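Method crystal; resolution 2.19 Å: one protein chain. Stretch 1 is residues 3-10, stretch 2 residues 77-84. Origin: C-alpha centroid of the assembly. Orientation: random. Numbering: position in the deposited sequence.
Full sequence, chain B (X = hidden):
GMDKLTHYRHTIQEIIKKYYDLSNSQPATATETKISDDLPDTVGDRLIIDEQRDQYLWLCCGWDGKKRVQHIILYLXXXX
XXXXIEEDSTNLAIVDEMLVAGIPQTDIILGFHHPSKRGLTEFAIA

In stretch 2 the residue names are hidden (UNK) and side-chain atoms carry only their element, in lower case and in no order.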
# COMPACT_ATOMS: atom_id res chain seq x y z
N ASP B 3 -23.88 5.39 -2.67
CA ASP B 3 -24.61 4.10 -2.88
C ASP B 3 -23.75 3.19 -3.77
O ASP B 3 -23.42 2.08 -3.35
CB ASP B 3 -26.00 4.33 -3.49
CG ASP B 3 -26.92 3.09 -3.41
OD1 ASP B 3 -26.45 1.94 -3.24
OD2 ASP B 3 -28.16 3.28 -3.52
N LYS B 4 -23.43 3.66 -4.98
CA LYS B 4 -22.57 2.93 -5.94
C LYS B 4 -21.19 2.74 -5.28
O LYS B 4 -20.71 1.62 -5.17
CB LYS B 4 -22.43 3.69 -7.28
CG LYS B 4 -21.52 3.04 -8.37
CD LYS B 4 -21.16 4.03 -9.50
CE LYS B 4 -19.98 3.51 -10.36
NZ LYS B 4 -19.45 4.45 -11.42
N LEU B 5 -20.61 3.86 -4.84
CA LEU B 5 -19.31 3.89 -4.15
C LEU B 5 -19.23 3.04 -2.86
O LEU B 5 -18.27 2.29 -2.69
CB LEU B 5 -18.84 5.34 -3.88
CG LEU B 5 -18.06 6.07 -4.99
CD1 LEU B 5 -16.58 5.61 -5.00
CD2 LEU B 5 -18.70 5.94 -6.38
N THR B 6 -20.22 3.16 -1.98
CA THR B 6 -20.28 2.37 -0.72
C THR B 6 -20.33 0.85 -0.98
O THR B 6 -19.68 0.07 -0.28
CB THR B 6 -21.46 2.80 0.20
OG1 THR B 6 -22.64 2.93 -0.60
CG2 THR B 6 -21.19 4.13 0.85
N HIS B 7 -21.10 0.46 -2.00
CA HIS B 7 -21.19 -0.94 -2.45
C HIS B 7 -19.82 -1.43 -2.96
O HIS B 7 -19.37 -2.52 -2.60
CB HIS B 7 -22.28 -1.10 -3.52
CG HIS B 7 -22.26 -2.43 -4.20
ND1 HIS B 7 -22.52 -3.61 -3.54
CD2 HIS B 7 -22.00 -2.77 -5.48
CE1 HIS B 7 -22.42 -4.61 -4.38
NE2 HIS B 7 -22.10 -4.13 -5.57
N TYR B 8 -19.19 -0.61 -3.80
CA TYR B 8 -17.85 -0.88 -4.37
C TYR B 8 -16.78 -0.99 -3.28
O TYR B 8 -15.92 -1.87 -3.37
CB TYR B 8 -17.46 0.21 -5.39
CG TYR B 8 -18.10 0.11 -6.77
CD1 TYR B 8 -19.35 -0.53 -6.98
CD2 TYR B 8 -17.52 0.79 -7.86
CE1 TYR B 8 -19.94 -0.57 -8.25
CE2 TYR B 8 -18.13 0.75 -9.15
CZ TYR B 8 -19.33 0.07 -9.33
OH TYR B 8 -19.96 0.02 -10.55
N ARG B 9 -16.84 -0.11 -2.27
CA ARG B 9 -15.92 -0.14 -1.11
C ARG B 9 -16.05 -1.45 -0.34
O ARG B 9 -15.06 -2.13 -0.12
CB ARG B 9 -16.16 1.04 -0.14
CG ARG B 9 -15.65 2.38 -0.63
CD ARG B 9 -15.85 3.41 0.46
NE ARG B 9 -15.25 4.71 0.13
CZ ARG B 9 -15.84 5.74 -0.48
NH1 ARG B 9 -17.12 5.73 -0.87
NH2 ARG B 9 -15.12 6.86 -0.69
N HIS B 10 -17.29 -1.78 0.03
CA HIS B 10 -17.63 -3.03 0.75
C HIS B 10 -17.17 -4.27 -0.03
O HIS B 10 -16.54 -5.16 0.55
CB HIS B 10 -19.15 -3.10 1.02
CG HIS B 10 -19.63 -4.38 1.64
ND1 HIS B 10 -19.52 -4.64 2.99
CD2 HIS B 10 -20.27 -5.44 1.10
CE1 HIS B 10 -20.05 -5.83 3.25
NE2 HIS B 10 -20.52 -6.33 2.13
N UNK B 77 -7.58 0.23 -6.12
CA UNK B 77 -8.01 1.58 -5.79
C UNK B 77 -9.31 1.93 -6.53
O UNK B 77 -9.58 1.38 -7.60
c UNK B 77 -6.48 2.85 -7.45
c UNK B 77 -6.93 2.66 -6.02
o UNK B 77 -5.68 5.09 -6.95
n UNK B 77 -5.45 4.33 -9.05
c UNK B 77 -5.82 4.18 -7.78
N UNK B 78 -10.11 2.81 -5.93
CA UNK B 78 -11.34 3.31 -6.53
C UNK B 78 -10.98 4.74 -6.93
O UNK B 78 -10.59 5.54 -6.07
c UNK B 78 -12.76 1.85 -4.98
c UNK B 78 -12.58 3.27 -5.59
c UNK B 78 -13.81 3.68 -6.38
c UNK B 78 -13.90 1.74 -4.00
N UNK B 79 -11.07 5.03 -8.22
CA UNK B 79 -10.73 6.34 -8.80
C UNK B 79 -11.74 6.72 -9.90
O UNK B 79 -11.92 5.96 -10.85
c UNK B 79 -9.33 6.25 -9.38
n UNK B 79 -6.91 6.43 -11.05
c UNK B 79 -8.76 7.56 -9.91
c UNK B 79 -7.28 7.46 -10.27
o UNK B 79 -6.48 8.28 -9.83
N UNK B 80 -12.38 7.89 -9.74
CA UNK B 80 -13.40 8.42 -10.67
C UNK B 80 -14.58 7.44 -10.86
O UNK B 80 -15.09 7.25 -11.98
c UNK B 80 -12.75 8.82 -12.01
c UNK B 80 -11.61 9.84 -11.83
n UNK B 80 -10.51 9.63 -12.58
o UNK B 80 -11.72 10.80 -11.06
N UNK B 81 -15.01 6.84 -9.75
CA UNK B 81 -16.10 5.87 -9.73
C UNK B 81 -15.81 4.51 -10.36
O UNK B 81 -16.75 3.79 -10.66
N UNK B 82 -14.53 4.16 -10.55
CA UNK B 82 -14.13 2.86 -11.13
C UNK B 82 -13.07 2.17 -10.28
O UNK B 82 -12.26 2.84 -9.64
c UNK B 82 -14.74 3.57 -13.49
c UNK B 82 -13.65 3.02 -12.58
n UNK B 82 -15.35 3.80 -17.25
c UNK B 82 -14.41 3.48 -14.97
c UNK B 82 -15.57 4.02 -15.80
N UNK B 83 -13.09 0.83 -10.30
CA UNK B 83 -12.17 -0.02 -9.55
C UNK B 83 -10.98 -0.28 -10.46
O UNK B 83 -11.14 -0.81 -11.55
c UNK B 83 -12.86 -1.36 -9.12
c UNK B 83 -11.85 -2.34 -8.49
c UNK B 83 -14.89 -2.24 -7.82
c UNK B 83 -14.02 -1.07 -8.14
N UNK B 84 -9.79 0.10 -9.99
CA UNK B 84 -8.52 -0.09 -10.70
C UNK B 84 -7.79 -1.24 -10.03
O UNK B 84 -7.48 -1.13 -8.86
c UNK B 84 -8.07 2.25 -11.49
c UNK B 84 -6.15 2.32 -13.23
c UNK B 84 -7.36 2.71 -12.63
c UNK B 84 -7.66 1.17 -10.60
n UNK B 84 -9.24 3.92 -12.43
c UNK B 84 -9.19 3.02 -11.39
c UNK B 84 -8.12 3.76 -13.20
c UNK B 84 -5.72 3.00 -14.37
c UNK B 84 -6.50 4.06 -14.93
c UNK B 84 -7.70 4.45 -14.36

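Position 77 carries five side-chain atoms: three carbons, the third bearing one oxygen and one nitrogen. That terminal amide on a two-methylene stem identifies Gln 77. Its side chain is out of reach of stretch 1 and takes no part in the contact.

Position 78 has four carbons, forked at the first, with one arm two carbons long. The CA-to-CB bond points toward the helix; the short arm meets Leu 5, and the long arm meets Tyr 8 and Arg 9. Branching at CB with unequal arms is the mark of isoleucine, so this is Ile 78, with chi1 m and chi2 t. CG2 of Ile 78 is 3.6 Å from Leu 5 CD1, and CD1 of Ile 78 is 4.1 Å from Tyr 8 CB and 3.9 Å from Arg 9 CG.

Position 79 repeats the pattern of three carbons, the third holding oxygen and nitrogen, so it is Gln 79. Its CA-to-CB bond points away from the helix, as alternation along a strand predicts.

Position 80 has two carbons, the second carrying oxygen and nitrogen: an amide one methylene shorter, hence Asn 80. Its phi/psi of 57/41 places it in the left-handed region, within the type I' turn that starts at Gln 79 and ends at position 82.

Position 81 has no side-chain atoms, and its CA lies near Leu 5; the absence of a side chain makes it Gly 81. Its phi of 71° by itself favours glycine, and an ideal CB would sit a tight 3.1 Å from Lys 4 NZ. Gly 81 CA lies 4.2 Å from Leu 5 CD2.

Position 82 shows four carbons in a row ending in nitrogen, an extended amine that defines Lys 82. Its CA-to-CB bond points away from the helix, and Lys 82 N bonds to Gln 79 O at 3.2 Å, closing the turn.

Position 83 again has four carbons forked at the first, one arm two carbons long. The inner carbon of that arm lies beside the ring of Tyr 8, in an oblique approach. This is Ile 83, whose CG1 is 4.0 Å from Tyr 8 CD2.

Position 84 has one carbon followed by fused five- and six-membered rings of eight carbons and one nitrogen, an indole: Trp 84, out of reach of stretch 1.

The contact buries 329 Å², summed over both sides. Leu 5, Tyr 8 and Arg 9 lie along the helix, which runs nearly antiparallel to strand 77-79 at 164°, and all three meet Ile 78. At the turn, Lys 4 NZ donates a 2.9 Å hydrogen bond to Gly 81 O, joining a polar tie to the apolar packing.

Stretch 2, residues 77-84: QIQNGKIW
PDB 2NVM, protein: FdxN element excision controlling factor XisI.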